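Local coordinates for protein 30-kDa cleavage and polyadenylation specificity factor 30 (Arabidopsis thaliana, PDB 5ZUU) that helps form mRNA 3' ends within the cleavage and polyadenylation specificity factor complex and recognises m6A-modified RNA through the YTH domain contained in this piece, at residues S9-P13 and K106-L110; N17-V21 and K48-A52; I81-G87 and R101-V105; L121-N126 and Q138-V144. All coordinates share one frame; numbering follows the deposited sequence.

Contact 1 (S9-P13 and K106-L110); sequences SHPLP and KWLKL
The His10 ring carries the end of Lys106 over one of its faces, with NZ 3.3 Å from ring atom CE1. Lys106 CE makes a CH-pi contact with the same face, 4.2 Å from the ring centroid and 11° off its normal; the lysine chain runs straight out from the strand and bends at chi4 (94°). Near the ring plane, at the edge, lies Leu108 O, which also accepts from His10 N at 2.9 Å. His10 CD2 comes within 3.4 Å of Trp107 O, a buried carbonyl without a hydrogen-bonding partner. Below the ring's root, His10 CB rests on Leu108 CD2 at 3.6 Å, while the other leucine methyl, CD1, meets the ring carbon Pro13 CD at 3.8 Å. His10 NE2 and Lys106 NZ both pair with Glu168, whose carboxylate links ring and amine. With His10 cut back to an alanine, the Lys106 end is likely to lose its ring face and Glu168 one of these two partners. The loop 9-13 lies against strand 103-114, at the classic beta bulge where Leu108 and Lys109 face Cys74. Helix 159-172 meets His10 through Ile165, and helix 142-154 brings Tyr153 against Ser9, Leu108 and Lys109.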
loop_
_atom_site.group_PDB
_atom_site.type_symbol
_atom_site.label_atom_id
_atom_site.label_comp_id
_atom_site.label_asym_id
_atom_site.label_seq_id
_atom_site.Cartn_x
_atom_site.Cartn_y
_atom_site.Cartn_z
ATOM N N SER A 9 13.464 2.244 -6.363
ATOM C CA SER A 9 12.298 2.282 -5.500
ATOM C C SER A 9 12.301 3.648 -4.757
ATOM O O SER A 9 13.304 4.352 -4.777
ATOM C CB SER A 9 12.333 1.067 -4.540
ATOM O OG SER A 9 13.330 1.181 -3.525
ATOM N N HIS A 10 11.184 4.058 -4.156
ATOM C CA HIS A 10 11.160 5.288 -3.441
ATOM C C HIS A 10 11.386 4.883 -2.004
ATOM O O HIS A 10 10.795 3.913 -1.529
ATOM C CB HIS A 10 9.829 6.033 -3.581
ATOM C CG HIS A 10 9.509 6.392 -4.978
ATOM N ND1 HIS A 10 9.993 7.539 -5.572
ATOM C CD2 HIS A 10 8.833 5.725 -5.937
ATOM C CE1 HIS A 10 9.590 7.585 -6.830
ATOM N NE2 HIS A 10 8.901 6.487 -7.087
ATOM N N PRO A 11 12.249 5.622 -1.317
ATOM C CA PRO A 11 12.422 5.434 0.115
ATOM C C PRO A 11 11.141 5.812 0.918
ATOM O O PRO A 11 10.369 6.663 0.522
ATOM C CB PRO A 11 13.533 6.404 0.444
ATOM C CG PRO A 11 13.290 7.535 -0.523
ATOM C CD PRO A 11 12.855 6.871 -1.803
ATOM N N LEU A 12 10.960 5.154 2.044
ATOM C CA LEU A 12 9.954 5.492 2.972
ATOM C C LEU A 12 10.052 6.986 3.248
ATOM O O LEU A 12 11.103 7.441 3.611
ATOM C CB LEU A 12 10.193 4.658 4.222
ATOM C CG LEU A 12 8.993 4.489 5.115
ATOM C CD1 LEU A 12 7.918 3.733 4.345
ATOM C CD2 LEU A 12 9.452 3.776 6.364
ATOM N N PRO A 13 8.984 7.786 2.988
ATOM C CA PRO A 13 9.061 9.202 3.318
ATOM C C PRO A 13 9.469 9.406 4.774
ATOM O O PRO A 13 9.122 8.578 5.660
ATOM C CB PRO A 13 7.620 9.691 3.166
ATOM C CG PRO A 13 6.945 8.708 2.296
ATOM C CD PRO A 13 7.668 7.418 2.438
ATOM N N LYS A 106 0.920 6.410 -4.592
ATOM C CA LYS A 106 2.232 6.304 -5.216
ATOM C C LYS A 106 2.922 5.101 -4.616
ATOM O O LYS A 106 3.207 5.085 -3.420
ATOM C CB LYS A 106 2.988 7.532 -4.893
ATOM C CG LYS A 106 4.471 7.559 -5.214
ATOM C CD LYS A 106 4.922 8.987 -4.895
ATOM C CE LYS A 106 6.358 9.116 -4.461
ATOM N NZ LYS A 106 7.139 9.437 -5.666
ATOM N N TRP A 107 3.192 4.113 -5.459
ATOM C CA TRP A 107 3.884 2.908 -5.049
ATOM C C TRP A 107 5.327 3.203 -4.709
ATOM O O TRP A 107 6.029 3.827 -5.475
ATOM C CB TRP A 107 3.754 1.865 -6.142
ATOM C CG TRP A 107 2.407 1.289 -6.115
ATOM C CD1 TRP A 107 1.326 1.647 -6.900
ATOM C CD2 TRP A 107 1.898 0.399 -5.129
ATOM N NE1 TRP A 107 0.209 0.955 -6.512
ATOM C CE2 TRP A 107 0.524 0.160 -5.453
ATOM C CE3 TRP A 107 2.478 -0.302 -4.075
ATOM C CZ2 TRP A 107 -0.275 -0.708 -4.731
ATOM C CZ3 TRP A 107 1.685 -1.193 -3.367
ATOM C CH2 TRP A 107 0.305 -1.359 -3.672
ATOM N N LEU A 108 5.715 2.878 -3.482
ATOM C CA LEU A 108 7.051 3.203 -3.009
ATOM C C LEU A 108 7.982 2.011 -3.223
ATOM O O LEU A 108 9.062 2.193 -3.752
ATOM C CB LEU A 108 7.029 3.689 -1.587
ATOM C CG LEU A 108 6.079 4.850 -1.380
ATOM C CD1 LEU A 108 5.869 5.029 0.125
ATOM C CD2 LEU A 108 6.548 6.156 -2.038
ATOM N N LYS A 109 7.539 0.815 -2.868
ATOM C CA LYS A 109 8.303 -0.345 -2.888
ATOM C C LYS A 109 7.410 -1.509 -3.198
ATOM O O LYS A 109 6.370 -1.712 -2.566
ATOM C CB LYS A 109 8.907 -0.591 -1.502
ATOM C CG LYS A 109 9.728 -1.886 -1.343
ATOM C CD LYS A 109 11.045 -1.821 -2.130
ATOM C CE LYS A 109 11.707 -3.191 -2.196
ATOM N NZ LYS A 109 13.118 -3.266 -2.770
ATOM N N LEU A 110 7.808 -2.281 -4.168
ATOM C CA LEU A 110 7.126 -3.506 -4.547
ATOM C C LEU A 110 8.048 -4.714 -4.446
ATOM O O LEU A 110 9.185 -4.663 -4.945
ATOM C CB LEU A 110 6.676 -3.319 -6.005
ATOM C CG LEU A 110 5.436 -2.428 -5.992
ATOM C CD1 LEU A 110 5.282 -1.613 -7.297
ATOM C CD2 LEU A 110 4.190 -3.243 -5.625
HETATM O O HOH W 1 14.805 -1.073 -4.853
#

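Contact 2 (N17-V21 and K48-A52); sequences NRYFV and KLNEA
Arg18 and Glu51 form the salt bridge between strand and helix, with Arg18 NH1 donating to Glu51 OE2 at 2.9 Å. NH1 comes from the syn side of that oxygen, tilted 28° out of the carboxylate plane, and a second, weak bond reaches OE2 from Arg18 NH2 at 3.2 Å, so one carboxylate oxygen takes both terminal nitrogens. The guanidinium and carboxylate planes stand 70° apart, which makes this a grip on a single oxygen rather than a flat two-by-two pairing. A bend at chi3 (70°) swings the guanidinium so that NH1 and NH2 face Glu51 OE2. NE forms a salt bridge with Glu139, and NH1 bonds Ser55 OG as well, so the group is held from several directions and its rotation is probably restricted. Against one face of the guanidinium sits the methyl of Ala52. In the YTH fold, helix 46-55 packs here across a face of the mixed sheet, running nearly antiparallel to strand 17-24, with segment axes 10.3 Å apart. Alternation along the strand puts Arg18 and Phe20 on the helix side. Phe20 turns one face to Leu49 CD2, a CH-pi contact 4.2 Å from the ring centroid, and on that same side Ala52 CB comes obliquely to 3.5 Å from Phe20 CE1. The phenylalanine and leucine side chains lie alongside, running opposite ways. At the outer rim the Lys48 aliphatic chain brings CD to 4.3 Å from Phe20 CE2, while its amine goes on to Cys137 O.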
loop_
_atom_site.group_PDB
_atom_site.type_symbol
_atom_site.label_atom_id
_atom_site.label_comp_id
_atom_site.label_asym_id
_atom_site.label_seq_id
_atom_site.Cartn_x
_atom_site.Cartn_y
_atom_site.Cartn_z
ATOM N N ASN A 17 4.641 9.275 10.204
ATOM C CA ASN A 17 3.809 8.503 9.303
ATOM C C ASN A 17 2.779 7.706 10.118
ATOM O O ASN A 17 3.012 7.383 11.277
ATOM C CB ASN A 17 4.683 7.507 8.565
ATOM C CG ASN A 17 5.765 8.130 7.710
ATOM O OD1 ASN A 17 5.731 9.304 7.290
ATOM N ND2 ASN A 17 6.715 7.300 7.377
ATOM N N ARG A 18 1.671 7.326 9.487
ATOM C CA ARG A 18 0.818 6.236 10.009
ATOM C C ARG A 18 0.792 5.202 8.949
ATOM O O ARG A 18 0.956 5.550 7.721
ATOM C CB ARG A 18 -0.614 6.742 10.292
ATOM C CG ARG A 18 -0.599 7.694 11.450
ATOM C CD ARG A 18 -1.903 8.423 11.621
ATOM N NE ARG A 18 -2.952 7.515 12.096
ATOM C CZ ARG A 18 -4.209 7.913 12.330
ATOM N NH1 ARG A 18 -4.551 9.155 12.141
ATOM N NH2 ARG A 18 -5.111 7.065 12.782
ATOM N N TYR A 19 0.526 3.972 9.381
ATOM C CA TYR A 19 0.649 2.769 8.582
ATOM C C TYR A 19 -0.599 1.922 8.716
ATOM O O TYR A 19 -1.043 1.653 9.859
ATOM C CB TYR A 19 1.853 1.895 9.132
ATOM C CG TYR A 19 3.137 2.632 9.137
ATOM C CD1 TYR A 19 3.458 3.522 10.172
ATOM C CD2 TYR A 19 4.018 2.521 8.076
ATOM C CE1 TYR A 19 4.653 4.243 10.151
ATOM C CE2 TYR A 19 5.207 3.234 8.057
ATOM C CZ TYR A 19 5.508 4.099 9.075
ATOM O OH TYR A 19 6.665 4.818 9.023
ATOM N N PHE A 20 -1.126 1.470 7.562
ATOM C CA PHE A 20 -2.326 0.623 7.502
ATOM C C PHE A 20 -2.037 -0.554 6.607
ATOM O O PHE A 20 -1.420 -0.379 5.566
ATOM C CB PHE A 20 -3.555 1.413 6.943
ATOM C CG PHE A 20 -4.006 2.544 7.807
ATOM C CD1 PHE A 20 -3.319 3.727 7.839
ATOM C CD2 PHE A 20 -5.126 2.428 8.601
ATOM C CE1 PHE A 20 -3.714 4.767 8.693
ATOM C CE2 PHE A 20 -5.534 3.456 9.445
ATOM C CZ PHE A 20 -4.818 4.622 9.491
ATOM N N VAL A 21 -2.463 -1.749 7.010
ATOM C CA VAL A 21 -2.468 -2.898 6.120
ATOM C C VAL A 21 -3.701 -2.831 5.229
ATOM O O VAL A 21 -4.805 -2.609 5.713
ATOM C CB VAL A 21 -2.478 -4.242 6.869
ATOM C CG1 VAL A 21 -2.622 -5.429 5.900
ATOM C CG2 VAL A 21 -1.205 -4.386 7.686
ATOM N N LYS A 48 -11.872 6.398 7.834
ATOM C CA LYS A 48 -10.654 6.186 8.550
ATOM C C LYS A 48 -9.379 6.435 7.775
ATOM O O LYS A 48 -8.464 7.013 8.347
ATOM C CB LYS A 48 -10.639 4.896 9.307
ATOM C CG LYS A 48 -10.155 3.619 8.719
ATOM C CD LYS A 48 -9.801 2.779 9.947
ATOM C CE LYS A 48 -10.140 1.370 9.731
ATOM N NZ LYS A 48 -9.550 0.618 10.865
ATOM N N LEU A 49 -9.362 6.142 6.482
ATOM C CA LEU A 49 -8.236 6.568 5.700
ATOM C C LEU A 49 -8.250 8.076 5.582
ATOM O O LEU A 49 -7.173 8.639 5.593
ATOM C CB LEU A 49 -8.139 5.905 4.297
ATOM C CG LEU A 49 -7.958 4.409 4.350
ATOM C CD1 LEU A 49 -7.797 3.871 2.957
ATOM C CD2 LEU A 49 -6.778 3.965 5.220
ATOM N N ASN A 50 -9.410 8.731 5.504
ATOM C CA ASN A 50 -9.389 10.203 5.384
ATOM C C ASN A 50 -8.930 10.851 6.693
ATOM O O ASN A 50 -8.258 11.897 6.691
ATOM C CB ASN A 50 -10.750 10.790 4.916
ATOM C CG ASN A 50 -10.939 10.753 3.397
ATOM O OD1 ASN A 50 -9.982 10.565 2.652
ATOM N ND2 ASN A 50 -12.180 10.903 2.940
ATOM N N GLU A 51 -9.290 10.248 7.821
ATOM C CA GLU A 51 -8.865 10.777 9.102
ATOM C C GLU A 51 -7.336 10.695 9.187
ATOM O O GLU A 51 -6.675 11.580 9.687
ATOM C CB GLU A 51 -9.574 9.985 10.246
ATOM C CG GLU A 51 -9.438 10.546 11.683
ATOM C CD GLU A 51 -8.106 10.170 12.402
ATOM O OE1 GLU A 51 -7.697 10.876 13.367
ATOM O OE2 GLU A 51 -7.434 9.185 12.022
ATOM N N ALA A 52 -6.766 9.589 8.740
ATOM C CA ALA A 52 -5.292 9.430 8.736
ATOM C C ALA A 52 -4.676 10.424 7.736
ATOM O O ALA A 52 -3.742 11.138 8.090
ATOM C CB ALA A 52 -4.933 7.998 8.395
#

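Contact 3 (I81-G87 and R101-V105); sequences IGGYIGG and RNFSV
Ile81 lies at a slant to Phe103, its CG1 3.5 Å from CD1 of the ring and its CD1 methyl close to the same side of the phenyl group. Phe103 CG stands between its own backbone N and carbonyl carbon (chi1 62°), and the ring reaches Ile81 as well as Leu49 and Met77. The other branch of Ile81, CG2, turns to Arg101 and touches its CB at 4.0 Å; the arginine chain then runs out extended past Gly82, with CD near the glycine CA. Segment 81-87 belongs to the loop linking strands 70-77 and 103-114 of the YTH domain, laid beside the start of the latter. From its far limb Ile85 points to the strand, CB 3.6 Å from Asn102 O and CD1 touching Ser104 OG. Asn102 also reaches to the loop: ND2 makes a weak bond to Gly87 O at 3.1 Å, while OD1 accepts from Trp90 NE1. The backbone angles at Gly82, Gly83, Gly86 and Gly87 call for glycine. One water accepts from Ile85 N at 3.0 Å and donates to Gly83 O and Asn102 O; a second accepts from Gly82 N and lies 2.9 Å from Asn102 O, which competes with Gly83 O for its protons. Apolar contact thus comes mainly from the branches of Ile81 and Ile85, and direct polar bonding between the segments is slight, one weak bond, with waters joining the backbones.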
loop_
_atom_site.group_PDB
_atom_site.type_symbol
_atom_site.label_atom_id
_atom_site.label_comp_id
_atom_site.label_asym_id
_atom_site.label_seq_id
_atom_site.Cartn_x
_atom_site.Cartn_y
_atom_site.Cartn_z
ATOM N N ILE A 81 -9.810 10.781 -0.069
ATOM C CA ILE A 81 -10.931 10.118 -0.748
ATOM C C ILE A 81 -12.125 11.104 -0.847
ATOM O O ILE A 81 -12.562 11.697 0.146
ATOM C CB ILE A 81 -11.394 8.856 -0.012
ATOM C CG1 ILE A 81 -10.236 7.823 0.181
ATOM C CG2 ILE A 81 -12.524 8.220 -0.797
ATOM C CD1 ILE A 81 -10.534 6.653 1.142
ATOM N N GLY A 82 -12.689 11.192 -2.036
ATOM C CA GLY A 82 -13.706 12.170 -2.374
ATOM C C GLY A 82 -13.056 12.904 -3.510
ATOM O O GLY A 82 -11.841 13.034 -3.551
ATOM N N GLY A 83 -13.776 13.324 -4.484
ATOM C CA GLY A 83 -13.059 14.033 -5.566
ATOM C C GLY A 83 -12.796 13.028 -6.687
ATOM O O GLY A 83 -12.462 11.856 -6.435
ATOM N N TYR A 84 -12.979 13.448 -7.937
ATOM C CA TYR A 84 -12.774 12.518 -9.003
ATOM C C TYR A 84 -11.255 12.227 -9.176
ATOM O O TYR A 84 -10.444 13.123 -9.217
ATOM C CB TYR A 84 -13.335 13.025 -10.321
ATOM C CG TYR A 84 -12.954 12.113 -11.454
ATOM C CD1 TYR A 84 -13.606 10.922 -11.652
ATOM C CD2 TYR A 84 -11.891 12.436 -12.293
ATOM C CE1 TYR A 84 -13.232 10.065 -12.694
ATOM C CE2 TYR A 84 -11.524 11.630 -13.347
ATOM C CZ TYR A 84 -12.189 10.441 -13.546
ATOM O OH TYR A 84 -11.802 9.653 -14.605
ATOM N N ILE A 85 -10.947 10.953 -9.316
ATOM C CA ILE A 85 -9.606 10.496 -9.629
ATOM C C ILE A 85 -9.547 9.664 -10.920
ATOM O O ILE A 85 -8.679 9.916 -11.741
ATOM C CB ILE A 85 -8.999 9.777 -8.402
ATOM C CG1 ILE A 85 -8.594 10.827 -7.342
ATOM C CG2 ILE A 85 -7.847 8.884 -8.764
ATOM C CD1 ILE A 85 -7.533 11.840 -7.740
ATOM N N GLY A 86 -10.433 8.698 -11.104
ATOM C CA GLY A 86 -10.431 7.967 -12.351
ATOM C C GLY A 86 -9.530 6.752 -12.394
ATOM O O GLY A 86 -8.711 6.505 -11.499
ATOM N N GLY A 87 -9.724 5.972 -13.442
ATOM C CA GLY A 87 -9.034 4.721 -13.603
ATOM C C GLY A 87 -9.785 3.604 -12.942
ATOM O O GLY A 87 -10.999 3.636 -12.841
ATOM N N ARG A 101 -14.796 5.151 -3.565
ATOM C CA ARG A 101 -14.266 6.016 -4.575
ATOM C C ARG A 101 -12.745 5.779 -4.774
ATOM O O ARG A 101 -12.004 5.478 -3.807
ATOM C CB ARG A 101 -14.511 7.450 -4.170
ATOM C CG ARG A 101 -15.978 7.825 -4.087
ATOM C CD ARG A 101 -16.106 9.122 -3.310
ATOM N NE ARG A 101 -17.525 9.377 -3.060
ATOM C CZ ARG A 101 -18.220 10.464 -3.393
ATOM N NH1 ARG A 101 -17.661 11.550 -3.919
ATOM N NH2 ARG A 101 -19.505 10.492 -3.091
ATOM N N ASN A 102 -12.294 5.922 -6.024
ATOM C CA ASN A 102 -10.886 5.741 -6.336
ATOM C C ASN A 102 -10.161 6.879 -5.689
ATOM O O ASN A 102 -10.660 7.999 -5.689
ATOM C CB ASN A 102 -10.621 5.820 -7.861
ATOM C CG ASN A 102 -11.124 4.617 -8.619
ATOM O OD1 ASN A 102 -11.440 3.569 -8.059
ATOM N ND2 ASN A 102 -11.117 4.736 -9.949
ATOM N N PHE A 103 -8.980 6.615 -5.142
ATOM C CA PHE A 103 -8.043 7.681 -4.744
ATOM C C PHE A 103 -6.590 7.392 -5.241
ATOM O O PHE A 103 -6.272 6.306 -5.629
ATOM C CB PHE A 103 -8.116 7.906 -3.215
ATOM C CG PHE A 103 -7.710 6.692 -2.415
ATOM C CD1 PHE A 103 -8.627 5.681 -2.135
ATOM C CD2 PHE A 103 -6.369 6.520 -1.993
ATOM C CE1 PHE A 103 -8.245 4.516 -1.442
ATOM C CE2 PHE A 103 -5.981 5.343 -1.320
ATOM C CZ PHE A 103 -6.917 4.348 -1.013
ATOM N N SER A 104 -5.743 8.399 -5.274
ATOM C CA SER A 104 -4.361 8.237 -5.720
ATOM C C SER A 104 -3.485 7.577 -4.691
ATOM O O SER A 104 -3.579 7.860 -3.482
ATOM C CB SER A 104 -3.672 9.595 -5.935
ATOM O OG SER A 104 -4.387 10.295 -6.858
ATOM N N VAL A 105 -2.570 6.782 -5.200
ATOM C CA VAL A 105 -1.487 6.242 -4.408
ATOM C C VAL A 105 -0.226 6.333 -5.258
ATOM O O VAL A 105 -0.313 6.362 -6.465
ATOM C CB VAL A 105 -1.755 4.807 -3.885
ATOM C CG1 VAL A 105 -2.997 4.785 -3.082
ATOM C CG2 VAL A 105 -1.885 3.791 -5.009
HETATM O O HOH W 2 -11.422 10.477 -4.487
HETATM O O HOH W 3 -12.544 8.919 -7.741
#

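Contact 4 (L121-N126 and Q138-V144); sequences LRNPYN and QELEPSV
Asn123 makes an Asx turn, and its side chain plugs the bend where strand 138-140 passes into helix 142-154. The Asn123 amide extends into that bend with CG anti to the backbone N (chi1 -175°). There OD1 takes Tyr125 N, the turn bond, and Glu141 N at 3.1 Å, from opposite faces of its plane, while ND2 donates to Glu139 O at 2.8 Å. Glu139 O is gripped a second time, by Gln138 NE2. Were Asn123 replaced by a leucine, Glu141 N and Glu139 O would probably lose the amide that ties them to the turn. Outside this plug, the Tyr125 ring lies like a lid over Glu141, whose CA rises under one face at 3.7 Å from the centroid; Glu139 CG lines the ring's edge, and Pro142 CD meets the hydroxyl end. Pro124 CD nests in the notch between Glu141 CB and Val144 CG2. The two Val144 methyls straddle the bump of Arg122 O, CG2 at 3.3 Å and CG1 at 3.4 Å, and Leu121 CD2 lies alongside Val144 CG1. Glu141 keeps its carboxylate for the helix as N-cap, OE1 accepting from Val144 N and, weakly, from Ser143 N. At the outer edge of the lid, one water lies 2.6 Å from Tyr125 OH and donates at 2.8 Å to Glu139 OE1, the oxygen that is also salt-bridged to Arg18 NE.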
loop_
_atom_site.group_PDB
_atom_site.type_symbol
_atom_site.label_atom_id
_atom_site.label_comp_id
_atom_site.label_asym_id
_atom_site.label_seq_id
_atom_site.Cartn_x
_atom_site.Cartn_y
_atom_site.Cartn_z
ATOM N N LEU A 121 6.678 -10.149 14.706
ATOM C CA LEU A 121 6.165 -8.800 14.781
ATOM C C LEU A 121 4.701 -8.869 15.075
ATOM O O LEU A 121 3.946 -9.417 14.294
ATOM C CB LEU A 121 6.326 -8.038 13.458
ATOM C CG LEU A 121 7.324 -6.968 13.258
ATOM C CD1 LEU A 121 6.963 -6.065 12.063
ATOM C CD2 LEU A 121 7.378 -6.116 14.500
ATOM N N ARG A 122 4.284 -8.199 16.151
ATOM C CA ARG A 122 2.881 -8.121 16.549
ATOM C C ARG A 122 2.383 -6.701 16.648
ATOM O O ARG A 122 3.172 -5.794 16.855
ATOM C CB ARG A 122 2.678 -8.847 17.852
ATOM C CG ARG A 122 2.812 -10.338 17.675
ATOM C CD ARG A 122 2.949 -11.049 19.033
ATOM N NE ARG A 122 2.955 -12.483 18.808
ATOM C CZ ARG A 122 1.940 -13.299 19.020
ATOM N NH1 ARG A 122 0.790 -12.827 19.468
ATOM N NH2 ARG A 122 2.074 -14.611 18.776
ATOM N N ASN A 123 1.065 -6.534 16.482
ATOM C CA ASN A 123 0.398 -5.230 16.451
ATOM C C ASN A 123 -0.509 -4.988 17.706
ATOM O O ASN A 123 -1.589 -5.545 17.772
ATOM C CB ASN A 123 -0.496 -5.136 15.241
ATOM C CG ASN A 123 -1.114 -3.780 15.081
ATOM O OD1 ASN A 123 -0.792 -2.841 15.818
ATOM N ND2 ASN A 123 -2.059 -3.662 14.130
ATOM N N PRO A 124 -0.071 -4.118 18.647
ATOM C CA PRO A 124 -0.873 -3.681 19.829
ATOM C C PRO A 124 -2.268 -3.162 19.479
ATOM O O PRO A 124 -3.168 -3.343 20.239
ATOM C CB PRO A 124 -0.035 -2.571 20.452
ATOM C CG PRO A 124 1.348 -2.847 20.040
ATOM C CD PRO A 124 1.270 -3.521 18.677
ATOM N N TYR A 125 -2.439 -2.570 18.302
ATOM C CA TYR A 125 -3.738 -2.097 17.879
ATOM C C TYR A 125 -4.669 -3.219 17.468
ATOM O O TYR A 125 -5.822 -2.988 17.215
ATOM C CB TYR A 125 -3.592 -1.109 16.707
ATOM C CG TYR A 125 -2.983 0.244 17.008
ATOM C CD1 TYR A 125 -2.662 0.680 18.317
ATOM C CD2 TYR A 125 -2.831 1.158 15.969
ATOM C CE1 TYR A 125 -2.186 1.954 18.547
ATOM C CE2 TYR A 125 -2.352 2.420 16.179
ATOM C CZ TYR A 125 -2.052 2.810 17.458
ATOM O OH TYR A 125 -1.520 4.043 17.580
ATOM N N ASN A 126 -4.184 -4.427 17.264
ATOM C CA ASN A 126 -5.056 -5.526 16.960
ATOM C C ASN A 126 -4.795 -6.650 17.971
ATOM O O ASN A 126 -4.462 -7.742 17.601
ATOM C CB ASN A 126 -4.821 -6.012 15.529
ATOM C CG ASN A 126 -5.832 -7.065 15.116
ATOM O OD1 ASN A 126 -6.964 -6.987 15.579
ATOM N ND2 ASN A 126 -5.475 -8.003 14.275
ATOM N N GLN A 138 -6.659 -2.272 8.629
ATOM C CA GLN A 138 -6.213 -2.318 10.031
ATOM C C GLN A 138 -4.958 -1.419 10.217
ATOM O O GLN A 138 -3.928 -1.533 9.506
ATOM C CB GLN A 138 -5.896 -3.748 10.410
ATOM C CG GLN A 138 -5.064 -3.901 11.667
ATOM C CD GLN A 138 -5.949 -3.639 12.840
ATOM O OE1 GLN A 138 -6.880 -4.419 13.059
ATOM N NE2 GLN A 138 -5.758 -2.508 13.506
ATOM N N GLU A 139 -5.044 -0.495 11.153
ATOM C CA GLU A 139 -3.902 0.373 11.481
ATOM C C GLU A 139 -2.810 -0.414 12.226
ATOM O O GLU A 139 -3.111 -1.225 13.097
ATOM C CB GLU A 139 -4.330 1.615 12.309
ATOM C CG GLU A 139 -3.204 2.658 12.298
ATOM C CD GLU A 139 -3.477 3.996 12.894
ATOM O OE1 GLU A 139 -2.552 4.854 12.915
ATOM O OE2 GLU A 139 -4.626 4.245 13.298
ATOM N N LEU A 140 -1.549 -0.180 11.862
ATOM C CA LEU A 140 -0.430 -0.712 12.600
ATOM C C LEU A 140 -0.028 0.359 13.598
ATOM O O LEU A 140 0.089 1.548 13.236
ATOM C CB LEU A 140 0.754 -1.100 11.656
ATOM C CG LEU A 140 0.350 -2.174 10.619
ATOM C CD1 LEU A 140 1.239 -2.209 9.401
ATOM C CD2 LEU A 140 0.348 -3.550 11.226
ATOM N N GLU A 141 0.147 -0.053 14.853
ATOM C CA GLU A 141 0.824 0.786 15.854
ATOM C C GLU A 141 2.116 1.321 15.187
ATOM O O GLU A 141 2.845 0.561 14.534
ATOM C CB GLU A 141 1.138 -0.062 17.106
ATOM C CG GLU A 141 1.613 0.718 18.345
ATOM C CD GLU A 141 2.979 1.378 18.184
ATOM O OE1 GLU A 141 3.915 0.833 17.533
ATOM O OE2 GLU A 141 3.087 2.506 18.659
ATOM N N PRO A 142 2.392 2.619 15.301
ATOM C CA PRO A 142 3.282 3.152 14.247
ATOM C C PRO A 142 4.724 2.705 14.294
ATOM O O PRO A 142 5.410 2.680 13.243
ATOM C CB PRO A 142 3.181 4.675 14.418
ATOM C CG PRO A 142 2.466 4.886 15.730
ATOM C CD PRO A 142 1.608 3.684 15.920
ATOM N N SER A 143 5.177 2.365 15.485
ATOM C CA SER A 143 6.506 1.770 15.616
ATOM C C SER A 143 6.552 0.395 15.005
ATOM O O SER A 143 7.543 0.063 14.353
ATOM C CB SER A 143 6.978 1.686 17.072
ATOM O OG SER A 143 7.286 2.972 17.535
ATOM N N VAL A 144 5.485 -0.375 15.144
ATOM C CA VAL A 144 5.424 -1.656 14.478
ATOM C C VAL A 144 5.296 -1.496 12.936
ATOM O O VAL A 144 5.900 -2.245 12.187
ATOM C CB VAL A 144 4.291 -2.475 15.039
ATOM C CG1 VAL A 144 4.092 -3.754 14.259
ATOM C CG2 VAL A 144 4.561 -2.811 16.487
HETATM O O HOH W 4 -1.491 5.559 15.437
#

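In the fold
All four contacts reach the same mixed sheet of the YTH domain. Contacts 2 and 4 sit closest to the bound RNA, each with its nearest atom about 7 Å away. The nearest atom of contact 3 is about 14 Å from the bound RNA, and that of contact 1 about 15 Å. Contact 2 is the middle term. Its strand 17-24 neighbours strand 138-140 of contact 4, where Tyr19 O lies 2.8 Å from Leu140 N, a probable hydrogen bond. On the helix side, Asn50 OD1 is 2.7 Å from Ile81 N of contact 3. Toward contact 1, Tyr19 OH packs on Leu12 CD2. Contacts 1 and 3 share strand 103-114, whereas contacts 3 and 4 lie farthest apart, centres about 27 Å.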